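Local coordinates for protein uroporphyrin-III C-methyltransferase (Thermus thermophilus, PDB 1VE2) that probably methylates uroporphyrinogen III in porphyrin biosynthesis, using S-adenosyl-L-methionine as the methyl donor, at residues 72-75 and 76-79. Sequence-based numbering, arbitrary orientation.
Sequences IALA and REGR
Leu74 and Arg79 meet across a Schellman motif, the glycine-centred turn with which helix 64-76 ends before the chain enters strand 80-85 of the parallel sheet. The example illustrates how a helix terminates and hands its chain to the next strand. Gly78 leaves helical geometry with a positive phi of 93°, and two backbone bonds reach back into the last turn. Arg79 N donates to Leu74 O at 3.2 Å, the six-to-one bond from the residue after the glycine to the carbonyl five residues back, while Glu77 N makes only weak, bent bonds to Ala73 O and Leu74 O. Gly78 N donates to Ala75 O at 2.9 Å, the motif's five-to-two bond, reaching it from well above the carbonyl plane rather than along a lone pair. Ala75 thus supplies an acceptor to the turn, and its CA also lies 3.7 Å from Arg79 O.

CD2 of Leu74 lies 3.8 Å from CD of Arg79, methyl against methylene, where the two chains pass at a slant, and both also touch Val31 of the neighbouring strand. Beyond this apolar stem, NH1 of Arg79 forms a salt bridge with Glu30.

Arg76, the last residue of the helix, runs back alongside Ile72 one turn earlier. With CG beside its own backbone N (chi1 -76°) and the rest of the chain extended, its guanidinium arrives over a methyl group rather than turning toward the cap. NH2 is hydrogen-bonded to Ala105 O at the end of helix 95-105, a bond that anchors the planar group, and Ile107 packs against Ile72, Ala75 and Arg76. Within the helix, Arg76 N donates to Ile72 O at 3.0 Å. Farther out, CG2 of Ile72 sits toward the rim of one guanidinium face, 3.5 Å from NH1 of Arg76.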
loop_
_atom_site.group_PDB
_atom_site.type_symbol
_atom_site.label_atom_id
_atom_site.label_comp_id
_atom_site.label_asym_id
_atom_site.label_seq_id
_atom_site.Cartn_x
_atom_site.Cartn_y
_atom_site.Cartn_z
ATOM N N ILE A 72 -18.883 17.825 -5.349
ATOM C CA ILE A 72 -18.858 18.832 -6.395
ATOM C C ILE A 72 -19.661 20.056 -5.960
ATOM O O ILE A 72 -19.186 21.181 -6.081
ATOM C CB ILE A 72 -19.420 18.266 -7.723
ATOM C CG1 ILE A 72 -18.462 17.192 -8.262
ATOM C CG2 ILE A 72 -19.604 19.388 -8.754
ATOM C CD1 ILE A 72 -18.999 16.400 -9.445
ATOM N N ALA A 73 -20.867 19.841 -5.440
ATOM C CA ALA A 73 -21.701 20.957 -4.997
ATOM C C ALA A 73 -20.956 21.808 -3.963
ATOM O O ALA A 73 -20.895 23.030 -4.083
ATOM C CB ALA A 73 -23.013 20.437 -4.403
ATOM N N LEU A 74 -20.386 21.153 -2.957
ATOM C CA LEU A 74 -19.654 21.852 -1.905
ATOM C C LEU A 74 -18.496 22.692 -2.425
ATOM O O LEU A 74 -18.302 23.827 -1.980
ATOM C CB LEU A 74 -19.140 20.851 -0.870
ATOM C CG LEU A 74 -20.225 20.303 0.058
ATOM C CD1 LEU A 74 -19.717 19.082 0.809
ATOM C CD2 LEU A 74 -20.657 21.402 1.019
ATOM N N ALA A 75 -17.725 22.137 -3.356
ATOM C CA ALA A 75 -16.584 22.852 -3.918
ATOM C C ALA A 75 -17.034 24.074 -4.721
ATOM O O ALA A 75 -16.373 25.117 -4.714
ATOM C CB ALA A 75 -15.766 21.916 -4.808
ATOM N N ARG A 76 -18.152 23.942 -5.422
ATOM C CA ARG A 76 -18.660 25.052 -6.216
ATOM C C ARG A 76 -19.192 26.165 -5.315
ATOM O O ARG A 76 -19.286 27.319 -5.734
ATOM C CB ARG A 76 -19.727 24.549 -7.192
ATOM C CG ARG A 76 -19.108 23.802 -8.375
ATOM C CD ARG A 76 -20.139 23.178 -9.299
ATOM N NE ARG A 76 -19.513 22.710 -10.535
ATOM C CZ ARG A 76 -20.072 21.850 -11.381
ATOM N NH1 ARG A 76 -21.279 21.354 -11.130
ATOM N NH2 ARG A 76 -19.426 21.488 -12.482
ATOM N N GLU A 77 -19.527 25.810 -4.076
ATOM C CA GLU A 77 -20.003 26.782 -3.093
ATOM C C GLU A 77 -18.780 27.531 -2.566
ATOM O O GLU A 77 -18.899 28.493 -1.806
ATOM C CB GLU A 77 -20.707 26.076 -1.929
ATOM C CG GLU A 77 -22.153 25.696 -2.198
ATOM C CD GLU A 77 -22.761 24.902 -1.063
ATOM O OE1 GLU A 77 -22.404 25.173 0.102
ATOM O OE2 GLU A 77 -23.605 24.014 -1.330
ATOM N N GLY A 78 -17.602 27.066 -2.974
ATOM C CA GLY A 78 -16.356 27.691 -2.561
ATOM C C GLY A 78 -15.722 27.095 -1.316
ATOM O O GLY A 78 -14.811 27.685 -0.742
ATOM N N ARG A 79 -16.189 25.923 -0.904
ATOM C CA ARG A 79 -15.667 25.264 0.289
ATOM C C ARG A 79 -14.534 24.275 0.022
ATOM O O ARG A 79 -14.412 23.735 -1.078
ATOM C CB ARG A 79 -16.794 24.521 1.010
ATOM C CG ARG A 79 -17.813 25.406 1.709
ATOM C CD ARG A 79 -18.966 24.558 2.217
ATOM N NE ARG A 79 -19.719 25.203 3.289
ATOM C CZ ARG A 79 -19.251 25.407 4.519
ATOM N NH1 ARG A 79 -18.026 25.021 4.845
ATOM N NH2 ARG A 79 -20.016 25.992 5.431
#